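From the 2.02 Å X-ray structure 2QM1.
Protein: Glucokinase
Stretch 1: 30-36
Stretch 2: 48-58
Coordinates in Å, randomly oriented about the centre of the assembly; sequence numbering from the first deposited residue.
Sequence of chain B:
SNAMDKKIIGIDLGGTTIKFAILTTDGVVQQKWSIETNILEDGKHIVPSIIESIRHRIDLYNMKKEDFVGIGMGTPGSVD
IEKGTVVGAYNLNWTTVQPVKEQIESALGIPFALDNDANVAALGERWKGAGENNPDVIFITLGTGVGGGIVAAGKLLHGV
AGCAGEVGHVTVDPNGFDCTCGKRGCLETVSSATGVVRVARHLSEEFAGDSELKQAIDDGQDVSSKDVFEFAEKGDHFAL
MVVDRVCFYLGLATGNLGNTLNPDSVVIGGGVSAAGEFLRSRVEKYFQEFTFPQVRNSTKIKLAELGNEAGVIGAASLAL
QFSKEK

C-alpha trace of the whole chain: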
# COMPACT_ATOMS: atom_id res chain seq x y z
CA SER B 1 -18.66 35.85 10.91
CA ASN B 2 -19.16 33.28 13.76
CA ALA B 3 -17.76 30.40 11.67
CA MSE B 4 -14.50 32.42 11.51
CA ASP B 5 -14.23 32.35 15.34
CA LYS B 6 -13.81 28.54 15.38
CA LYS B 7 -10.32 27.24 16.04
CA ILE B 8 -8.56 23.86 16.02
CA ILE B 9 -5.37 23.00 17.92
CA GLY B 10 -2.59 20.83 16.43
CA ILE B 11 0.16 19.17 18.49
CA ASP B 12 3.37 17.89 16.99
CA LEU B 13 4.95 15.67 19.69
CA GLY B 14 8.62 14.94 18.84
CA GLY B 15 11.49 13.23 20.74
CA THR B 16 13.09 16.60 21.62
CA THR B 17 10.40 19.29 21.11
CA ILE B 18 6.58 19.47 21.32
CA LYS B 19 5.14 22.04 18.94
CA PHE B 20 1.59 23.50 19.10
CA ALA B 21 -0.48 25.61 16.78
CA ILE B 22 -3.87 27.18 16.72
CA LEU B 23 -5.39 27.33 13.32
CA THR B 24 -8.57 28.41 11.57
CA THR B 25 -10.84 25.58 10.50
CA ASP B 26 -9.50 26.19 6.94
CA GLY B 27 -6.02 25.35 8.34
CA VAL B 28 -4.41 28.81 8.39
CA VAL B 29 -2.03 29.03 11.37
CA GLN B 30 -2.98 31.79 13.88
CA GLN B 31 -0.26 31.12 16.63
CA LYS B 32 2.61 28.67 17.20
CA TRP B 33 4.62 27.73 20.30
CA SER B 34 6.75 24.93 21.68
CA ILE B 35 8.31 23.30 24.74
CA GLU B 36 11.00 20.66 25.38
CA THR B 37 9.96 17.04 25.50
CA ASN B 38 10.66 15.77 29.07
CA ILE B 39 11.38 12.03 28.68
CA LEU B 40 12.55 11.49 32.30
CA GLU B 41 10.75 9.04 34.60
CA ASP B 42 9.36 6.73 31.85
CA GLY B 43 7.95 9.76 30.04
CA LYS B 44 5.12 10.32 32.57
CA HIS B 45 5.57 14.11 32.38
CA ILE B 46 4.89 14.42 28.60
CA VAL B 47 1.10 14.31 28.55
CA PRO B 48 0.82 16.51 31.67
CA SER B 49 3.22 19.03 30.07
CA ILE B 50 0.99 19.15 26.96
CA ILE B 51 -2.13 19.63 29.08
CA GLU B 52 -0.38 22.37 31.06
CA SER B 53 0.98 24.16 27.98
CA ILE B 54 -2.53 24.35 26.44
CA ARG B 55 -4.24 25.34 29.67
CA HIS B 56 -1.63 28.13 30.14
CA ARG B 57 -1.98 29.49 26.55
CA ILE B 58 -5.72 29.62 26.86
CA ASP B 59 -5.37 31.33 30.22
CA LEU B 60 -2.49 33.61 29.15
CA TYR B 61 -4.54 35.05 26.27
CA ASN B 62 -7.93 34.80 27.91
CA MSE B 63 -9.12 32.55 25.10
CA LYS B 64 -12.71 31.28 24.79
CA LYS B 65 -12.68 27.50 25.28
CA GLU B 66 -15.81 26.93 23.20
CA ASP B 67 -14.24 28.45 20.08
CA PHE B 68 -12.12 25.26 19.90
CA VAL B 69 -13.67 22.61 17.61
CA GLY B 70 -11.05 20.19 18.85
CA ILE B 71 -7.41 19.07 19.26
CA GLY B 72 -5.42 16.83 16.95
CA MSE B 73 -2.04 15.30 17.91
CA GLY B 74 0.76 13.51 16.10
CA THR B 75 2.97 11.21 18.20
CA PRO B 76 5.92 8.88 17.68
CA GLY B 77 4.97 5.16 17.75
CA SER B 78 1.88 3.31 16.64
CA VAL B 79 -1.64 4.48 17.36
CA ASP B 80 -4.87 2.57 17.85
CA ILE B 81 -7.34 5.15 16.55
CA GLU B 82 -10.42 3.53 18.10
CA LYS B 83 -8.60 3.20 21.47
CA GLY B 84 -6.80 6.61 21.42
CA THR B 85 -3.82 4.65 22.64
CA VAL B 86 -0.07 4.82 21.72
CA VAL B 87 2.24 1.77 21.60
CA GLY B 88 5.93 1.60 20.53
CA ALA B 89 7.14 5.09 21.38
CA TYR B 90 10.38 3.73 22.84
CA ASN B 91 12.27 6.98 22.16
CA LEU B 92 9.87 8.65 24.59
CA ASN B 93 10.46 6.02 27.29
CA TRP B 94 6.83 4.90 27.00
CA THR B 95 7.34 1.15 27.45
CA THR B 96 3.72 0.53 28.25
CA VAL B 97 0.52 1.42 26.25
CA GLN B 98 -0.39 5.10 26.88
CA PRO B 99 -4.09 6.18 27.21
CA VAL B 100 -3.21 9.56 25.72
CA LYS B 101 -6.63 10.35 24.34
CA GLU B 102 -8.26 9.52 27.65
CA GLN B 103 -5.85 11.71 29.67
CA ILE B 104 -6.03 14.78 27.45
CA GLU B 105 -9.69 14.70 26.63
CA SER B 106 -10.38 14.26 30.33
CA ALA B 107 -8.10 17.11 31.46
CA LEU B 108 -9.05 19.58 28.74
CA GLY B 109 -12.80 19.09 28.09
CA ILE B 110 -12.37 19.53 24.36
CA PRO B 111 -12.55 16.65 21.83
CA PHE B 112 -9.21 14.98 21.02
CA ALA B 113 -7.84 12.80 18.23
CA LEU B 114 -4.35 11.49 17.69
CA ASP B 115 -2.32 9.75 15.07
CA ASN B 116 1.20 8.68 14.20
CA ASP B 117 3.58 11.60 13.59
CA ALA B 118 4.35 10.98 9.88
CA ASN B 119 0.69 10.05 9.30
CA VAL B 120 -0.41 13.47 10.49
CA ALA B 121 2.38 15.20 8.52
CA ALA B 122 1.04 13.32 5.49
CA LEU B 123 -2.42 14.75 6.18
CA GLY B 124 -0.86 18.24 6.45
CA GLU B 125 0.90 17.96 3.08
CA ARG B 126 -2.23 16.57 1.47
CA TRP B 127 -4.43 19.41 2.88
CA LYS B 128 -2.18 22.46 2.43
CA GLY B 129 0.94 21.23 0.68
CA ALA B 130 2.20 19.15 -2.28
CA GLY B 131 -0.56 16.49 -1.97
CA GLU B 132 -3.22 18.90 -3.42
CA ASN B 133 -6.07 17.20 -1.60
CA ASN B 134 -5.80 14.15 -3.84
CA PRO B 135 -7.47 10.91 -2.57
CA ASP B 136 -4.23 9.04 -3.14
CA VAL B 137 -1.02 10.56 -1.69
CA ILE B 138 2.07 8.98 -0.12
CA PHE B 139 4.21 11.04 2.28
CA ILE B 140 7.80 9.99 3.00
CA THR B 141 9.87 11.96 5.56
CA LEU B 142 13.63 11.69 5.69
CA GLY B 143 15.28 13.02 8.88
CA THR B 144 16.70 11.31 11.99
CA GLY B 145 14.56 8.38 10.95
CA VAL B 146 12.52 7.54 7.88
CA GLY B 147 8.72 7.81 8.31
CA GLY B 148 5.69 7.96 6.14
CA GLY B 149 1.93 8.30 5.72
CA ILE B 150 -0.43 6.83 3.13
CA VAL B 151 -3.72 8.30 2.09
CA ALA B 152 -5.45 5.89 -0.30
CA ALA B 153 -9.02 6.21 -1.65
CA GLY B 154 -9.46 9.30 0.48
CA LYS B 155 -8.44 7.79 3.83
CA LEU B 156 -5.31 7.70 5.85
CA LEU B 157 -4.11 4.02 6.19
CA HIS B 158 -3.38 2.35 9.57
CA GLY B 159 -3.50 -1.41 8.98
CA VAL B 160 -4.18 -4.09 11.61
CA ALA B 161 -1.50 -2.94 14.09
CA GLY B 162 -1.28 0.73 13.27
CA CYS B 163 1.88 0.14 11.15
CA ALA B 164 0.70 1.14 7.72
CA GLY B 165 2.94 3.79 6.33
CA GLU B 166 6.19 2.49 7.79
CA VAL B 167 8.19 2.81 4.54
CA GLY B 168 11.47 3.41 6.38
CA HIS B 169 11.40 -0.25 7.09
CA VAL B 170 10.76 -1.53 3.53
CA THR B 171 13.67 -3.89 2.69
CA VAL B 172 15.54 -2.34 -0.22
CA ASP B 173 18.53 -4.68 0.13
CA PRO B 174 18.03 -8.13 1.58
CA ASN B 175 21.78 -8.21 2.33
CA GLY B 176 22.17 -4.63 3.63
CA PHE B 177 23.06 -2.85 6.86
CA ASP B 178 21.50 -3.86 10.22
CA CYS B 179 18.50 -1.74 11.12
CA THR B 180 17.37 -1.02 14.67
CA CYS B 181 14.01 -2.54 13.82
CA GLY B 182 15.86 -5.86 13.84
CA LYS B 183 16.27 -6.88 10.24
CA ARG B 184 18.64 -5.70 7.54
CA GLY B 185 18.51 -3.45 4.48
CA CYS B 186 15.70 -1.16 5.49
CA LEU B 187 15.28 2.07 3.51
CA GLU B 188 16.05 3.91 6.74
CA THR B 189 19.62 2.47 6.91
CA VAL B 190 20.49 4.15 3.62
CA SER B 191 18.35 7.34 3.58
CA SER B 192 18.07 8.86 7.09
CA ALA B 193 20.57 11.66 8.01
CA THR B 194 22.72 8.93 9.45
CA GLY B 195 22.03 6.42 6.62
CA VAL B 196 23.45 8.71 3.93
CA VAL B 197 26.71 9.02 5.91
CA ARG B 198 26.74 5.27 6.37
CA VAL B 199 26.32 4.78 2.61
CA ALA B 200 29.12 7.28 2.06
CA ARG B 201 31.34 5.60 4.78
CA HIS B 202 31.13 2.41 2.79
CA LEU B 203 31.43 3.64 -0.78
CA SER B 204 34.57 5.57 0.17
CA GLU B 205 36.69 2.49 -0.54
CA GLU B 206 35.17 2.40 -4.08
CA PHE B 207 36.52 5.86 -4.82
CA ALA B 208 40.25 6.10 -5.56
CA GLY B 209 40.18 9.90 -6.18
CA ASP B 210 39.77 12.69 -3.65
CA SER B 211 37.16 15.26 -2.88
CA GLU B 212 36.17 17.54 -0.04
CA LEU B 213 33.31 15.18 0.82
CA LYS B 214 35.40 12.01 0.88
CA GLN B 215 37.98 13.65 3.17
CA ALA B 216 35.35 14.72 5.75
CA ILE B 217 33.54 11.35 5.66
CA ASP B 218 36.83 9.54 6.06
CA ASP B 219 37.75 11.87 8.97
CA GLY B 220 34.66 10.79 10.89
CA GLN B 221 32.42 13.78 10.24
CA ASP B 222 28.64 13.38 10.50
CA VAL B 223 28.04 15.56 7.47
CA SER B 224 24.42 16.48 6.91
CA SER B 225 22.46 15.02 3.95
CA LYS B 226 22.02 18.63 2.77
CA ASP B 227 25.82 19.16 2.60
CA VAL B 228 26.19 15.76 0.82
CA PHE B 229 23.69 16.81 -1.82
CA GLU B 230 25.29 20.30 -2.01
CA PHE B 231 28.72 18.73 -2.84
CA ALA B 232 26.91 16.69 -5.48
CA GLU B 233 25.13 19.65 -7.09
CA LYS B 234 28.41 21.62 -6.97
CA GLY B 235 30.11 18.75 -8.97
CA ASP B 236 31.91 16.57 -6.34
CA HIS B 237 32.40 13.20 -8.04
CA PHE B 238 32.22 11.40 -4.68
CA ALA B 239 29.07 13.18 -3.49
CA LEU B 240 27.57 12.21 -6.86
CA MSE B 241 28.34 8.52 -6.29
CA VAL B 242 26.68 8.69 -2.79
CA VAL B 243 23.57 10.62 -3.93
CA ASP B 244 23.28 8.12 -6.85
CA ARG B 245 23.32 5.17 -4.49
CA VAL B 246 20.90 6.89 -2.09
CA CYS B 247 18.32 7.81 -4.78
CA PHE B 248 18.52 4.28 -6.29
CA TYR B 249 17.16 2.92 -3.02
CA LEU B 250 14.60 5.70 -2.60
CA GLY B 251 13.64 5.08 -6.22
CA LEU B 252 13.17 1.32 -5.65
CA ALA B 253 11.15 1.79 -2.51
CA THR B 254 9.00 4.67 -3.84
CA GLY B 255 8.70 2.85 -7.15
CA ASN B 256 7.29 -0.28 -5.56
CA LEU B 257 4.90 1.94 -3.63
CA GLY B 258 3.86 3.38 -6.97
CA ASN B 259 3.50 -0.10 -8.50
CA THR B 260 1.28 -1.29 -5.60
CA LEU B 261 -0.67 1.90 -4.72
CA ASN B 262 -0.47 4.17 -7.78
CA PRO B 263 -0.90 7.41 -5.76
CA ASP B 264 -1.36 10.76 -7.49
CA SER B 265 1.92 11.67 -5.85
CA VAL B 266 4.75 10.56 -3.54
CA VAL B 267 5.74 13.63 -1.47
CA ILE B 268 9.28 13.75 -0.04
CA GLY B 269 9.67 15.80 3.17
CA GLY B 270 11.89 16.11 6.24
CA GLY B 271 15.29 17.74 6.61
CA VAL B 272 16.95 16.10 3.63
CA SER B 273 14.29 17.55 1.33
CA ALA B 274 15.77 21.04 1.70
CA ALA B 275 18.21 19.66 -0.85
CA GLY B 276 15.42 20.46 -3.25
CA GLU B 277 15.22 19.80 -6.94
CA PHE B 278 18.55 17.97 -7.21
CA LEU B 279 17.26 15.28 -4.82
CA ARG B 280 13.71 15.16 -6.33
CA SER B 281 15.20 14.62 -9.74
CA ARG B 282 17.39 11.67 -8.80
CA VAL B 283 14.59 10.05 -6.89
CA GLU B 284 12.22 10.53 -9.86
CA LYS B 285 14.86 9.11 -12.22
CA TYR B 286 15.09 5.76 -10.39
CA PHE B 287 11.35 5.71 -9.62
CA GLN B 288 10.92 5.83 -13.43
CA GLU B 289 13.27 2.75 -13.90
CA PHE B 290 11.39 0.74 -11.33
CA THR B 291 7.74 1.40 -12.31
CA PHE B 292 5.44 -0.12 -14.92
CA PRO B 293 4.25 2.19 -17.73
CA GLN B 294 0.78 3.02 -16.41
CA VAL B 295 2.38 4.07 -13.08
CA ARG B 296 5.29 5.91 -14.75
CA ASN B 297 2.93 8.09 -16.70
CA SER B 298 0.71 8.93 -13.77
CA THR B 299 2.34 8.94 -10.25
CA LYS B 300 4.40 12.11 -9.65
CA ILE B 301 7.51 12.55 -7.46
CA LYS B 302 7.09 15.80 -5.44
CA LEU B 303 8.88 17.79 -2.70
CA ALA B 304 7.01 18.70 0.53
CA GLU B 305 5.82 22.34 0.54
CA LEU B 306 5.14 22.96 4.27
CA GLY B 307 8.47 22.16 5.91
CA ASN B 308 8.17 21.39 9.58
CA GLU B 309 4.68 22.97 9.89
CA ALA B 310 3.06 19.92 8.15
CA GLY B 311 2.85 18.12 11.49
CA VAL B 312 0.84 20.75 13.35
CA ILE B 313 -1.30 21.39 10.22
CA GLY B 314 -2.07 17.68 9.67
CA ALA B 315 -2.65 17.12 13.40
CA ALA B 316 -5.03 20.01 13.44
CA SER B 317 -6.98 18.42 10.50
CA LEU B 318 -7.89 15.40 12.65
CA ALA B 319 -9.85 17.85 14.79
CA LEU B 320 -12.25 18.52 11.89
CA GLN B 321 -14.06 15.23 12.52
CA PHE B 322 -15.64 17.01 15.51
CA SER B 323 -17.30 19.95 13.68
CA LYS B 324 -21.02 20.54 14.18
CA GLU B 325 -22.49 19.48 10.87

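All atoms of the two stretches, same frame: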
# COMPACT_ATOMS: atom_id res chain seq x y z
N GLN B 30 -2.84 30.52 13.17
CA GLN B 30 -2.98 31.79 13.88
C GLN B 30 -1.83 32.08 14.89
O GLN B 30 -1.39 33.22 15.00
CB GLN B 30 -4.34 31.85 14.57
CG GLN B 30 -5.57 31.72 13.61
CD GLN B 30 -6.93 31.73 14.34
OE1 GLN B 30 -7.05 31.38 15.54
NE2 GLN B 30 -7.96 32.08 13.60
N GLN B 31 -1.36 31.04 15.62
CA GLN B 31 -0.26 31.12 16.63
C GLN B 31 0.48 29.82 16.68
O GLN B 31 -0.13 28.80 16.47
CB GLN B 31 -0.77 31.29 18.06
CG GLN B 31 -2.22 31.51 18.20
CD GLN B 31 -2.61 31.91 19.60
OE1 GLN B 31 -1.78 31.94 20.52
NE2 GLN B 31 -3.89 32.20 19.77
N LYS B 32 1.79 29.86 17.00
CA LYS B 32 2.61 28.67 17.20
C LYS B 32 3.41 28.85 18.45
O LYS B 32 3.75 29.97 18.80
CB LYS B 32 3.65 28.51 16.07
CG LYS B 32 3.09 28.37 14.63
CD LYS B 32 4.22 28.54 13.64
CE LYS B 32 5.26 27.44 13.74
NZ LYS B 32 6.23 27.62 12.56
N TRP B 33 3.76 27.72 19.10
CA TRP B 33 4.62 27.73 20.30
C TRP B 33 5.18 26.36 20.56
O TRP B 33 4.75 25.37 19.94
CB TRP B 33 3.87 28.31 21.50
CG TRP B 33 2.77 27.46 22.11
CD1 TRP B 33 2.88 26.66 23.22
CD2 TRP B 33 1.39 27.39 21.70
NE1 TRP B 33 1.66 26.08 23.53
CE2 TRP B 33 0.72 26.50 22.62
CE3 TRP B 33 0.64 27.99 20.68
CZ2 TRP B 33 -0.65 26.19 22.52
CZ3 TRP B 33 -0.73 27.67 20.55
CH2 TRP B 33 -1.36 26.77 21.49
N SER B 34 6.20 26.26 21.40
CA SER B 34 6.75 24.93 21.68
C SER B 34 7.26 24.82 23.10
O SER B 34 7.29 25.82 23.83
CB SER B 34 7.80 24.46 20.61
OG SER B 34 8.92 25.33 20.58
N ILE B 35 7.57 23.59 23.51
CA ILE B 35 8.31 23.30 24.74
C ILE B 35 9.22 22.10 24.49
O ILE B 35 9.07 21.40 23.47
CB ILE B 35 7.37 22.93 25.94
CG1 ILE B 35 6.69 21.54 25.68
CG2 ILE B 35 6.38 24.09 26.25
CD1 ILE B 35 5.48 21.21 26.49
N GLU B 36 10.16 21.86 25.41
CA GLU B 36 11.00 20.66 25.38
C GLU B 36 10.17 19.43 25.70
O GLU B 36 9.19 19.49 26.43
CB GLU B 36 12.15 20.73 26.41
CG GLU B 36 12.88 22.06 26.47
CD GLU B 36 14.15 22.03 27.35
OE1 GLU B 36 14.04 21.97 28.61
OE2 GLU B 36 15.27 22.10 26.76
N PRO B 48 1.13 15.34 30.83
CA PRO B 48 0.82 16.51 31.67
C PRO B 48 1.42 17.85 31.17
O PRO B 48 0.82 18.90 31.35
CB PRO B 48 1.43 16.13 33.02
CG PRO B 48 1.40 14.56 32.99
CD PRO B 48 1.79 14.27 31.60
N SER B 49 2.62 17.81 30.59
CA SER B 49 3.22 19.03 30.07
C SER B 49 2.40 19.62 28.89
O SER B 49 2.33 20.84 28.72
CB SER B 49 4.68 18.81 29.68
OG SER B 49 4.76 18.07 28.51
N ILE B 50 1.76 18.74 28.12
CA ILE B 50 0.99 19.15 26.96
C ILE B 50 -0.29 19.78 27.47
O ILE B 50 -0.69 20.84 27.00
CB ILE B 50 0.71 17.93 26.03
CG1 ILE B 50 2.04 17.40 25.40
CG2 ILE B 50 -0.36 18.24 25.01
CD1 ILE B 50 1.84 16.08 24.48
N ILE B 51 -0.93 19.11 28.44
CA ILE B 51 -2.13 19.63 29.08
C ILE B 51 -1.88 21.01 29.69
O ILE B 51 -2.65 21.97 29.44
CB ILE B 51 -2.59 18.66 30.17
CG1 ILE B 51 -3.10 17.33 29.53
CG2 ILE B 51 -3.59 19.37 31.13
CD1 ILE B 51 -3.36 16.20 30.56
N GLU B 52 -0.82 21.11 30.49
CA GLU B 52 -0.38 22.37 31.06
C GLU B 52 -0.08 23.47 30.06
O GLU B 52 -0.45 24.60 30.31
CB GLU B 52 0.83 22.19 31.98
CG GLU B 52 1.33 23.46 32.64
CD GLU B 52 0.23 24.29 33.33
OE1 GLU B 52 0.35 25.52 33.31
OE2 GLU B 52 -0.75 23.72 33.88
N SER B 53 0.62 23.15 28.97
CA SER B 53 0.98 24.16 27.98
C SER B 53 -0.29 24.74 27.30
O SER B 53 -0.39 25.93 27.05
CB SER B 53 1.94 23.57 26.96
OG SER B 53 2.25 24.50 25.93
N ILE B 54 -1.28 23.89 27.02
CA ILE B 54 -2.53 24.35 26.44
C ILE B 54 -3.40 25.11 27.46
O ILE B 54 -3.95 26.16 27.15
CB ILE B 54 -3.30 23.19 25.79
CG1 ILE B 54 -2.62 22.78 24.48
CG2 ILE B 54 -4.80 23.55 25.59
CD1 ILE B 54 -3.06 21.45 24.01
N ARG B 55 -3.50 24.61 28.67
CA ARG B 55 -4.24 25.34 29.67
C ARG B 55 -3.65 26.76 29.82
O ARG B 55 -4.38 27.75 29.86
CB ARG B 55 -4.19 24.62 31.00
CG ARG B 55 -5.08 23.39 31.08
CD ARG B 55 -4.92 22.76 32.45
NE ARG B 55 -5.79 21.60 32.66
CZ ARG B 55 -5.58 20.66 33.59
NH1 ARG B 55 -4.53 20.75 34.39
NH2 ARG B 55 -6.41 19.63 33.70
N HIS B 56 -2.31 26.84 29.89
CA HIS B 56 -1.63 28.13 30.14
C HIS B 56 -1.78 29.13 29.00
O HIS B 56 -1.81 30.33 29.26
CB HIS B 56 -0.14 27.90 30.45
CG HIS B 56 0.60 29.13 30.87
ND1 HIS B 56 0.54 29.63 32.15
CD2 HIS B 56 1.41 29.96 30.17
CE1 HIS B 56 1.31 30.71 32.23
NE2 HIS B 56 1.84 30.93 31.04
N ARG B 57 -1.90 28.64 27.76
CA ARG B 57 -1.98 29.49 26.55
C ARG B 57 -3.38 30.08 26.51
O ARG B 57 -3.60 31.31 26.31
CB ARG B 57 -1.70 28.64 25.30
CG ARG B 57 -1.56 29.42 23.99
CD ARG B 57 -0.20 30.10 23.99
NE ARG B 57 -0.03 30.88 22.78
CZ ARG B 57 1.14 31.29 22.30
NH1 ARG B 57 2.26 31.07 23.01
NH2 ARG B 57 1.16 32.01 21.18
N ILE B 58 -4.34 29.19 26.74
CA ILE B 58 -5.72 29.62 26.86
C ILE B 58 -5.92 30.66 27.96
O ILE B 58 -6.60 31.66 27.77
CB ILE B 58 -6.66 28.44 27.03
CG1 ILE B 58 -6.81 27.77 25.67
CG2 ILE B 58 -8.06 28.93 27.51
CD1 ILE B 58 -7.38 26.36 25.71
O HOH W 1 2.48 32.48 19.17
O HOH W 2 7.58 17.83 28.15

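Residues 30-36 form a strand and residues 48-58 lie within a helix that extends beyond both ends of the stretch. The strand and helix axes run at 144° to each other, closer to antiparallel than to parallel. Their closest approach is 10.1 Å. The nearest alpha carbons are Ile 35 CA and Ser 53 CA, 8.1 Å apart. No backbone hydrogen bond joins the stretches, so side chains and two waters make the link.

Strand alternation turns Gln 31, Trp 33 and Ile 35 toward the helix, while Lys 32, Ser 34 and Glu 36 point away. On the helix, Ser 49, Ser 53 and Arg 57 face the strand. They are four residues apart, about one turn, and so line one side.

Arg 57 and Trp 33 are the residues most covered by the opposing stretch. The guanidinium of Arg 57 lies flat on the indole, with centres 4.4 Å apart and planes at 9°. Arg 57 CG sits over the six-membered ring of Trp 33, 3.7 Å from its centroid. At its edge, the same guanidinium donates two hydrogen bonds to Gln 31: NE and NH2 of Arg 57 each lie 3.0 Å from OE1 of Gln 31. The amide oxygen suits a paired donor.

Trp 33 NE1 donates to Ser 53 OG at 2.9 Å. The serine hydroxyl lies near the plane of the ring, where it can accept the indole N-H. Nearby, Trp 33 CZ2 packs against CG1 of the buried Ile 54 at 4.4 Å.

Ile 35 CD1 reaches Ser 49 OG at 3.8 Å, a packing contact. One water bridges Glu 36 O and Ser 49 OG. Another links Lys 32 O to Arg 57 NH2, the latter through a weak bond. The contact buries 387 Å² in total.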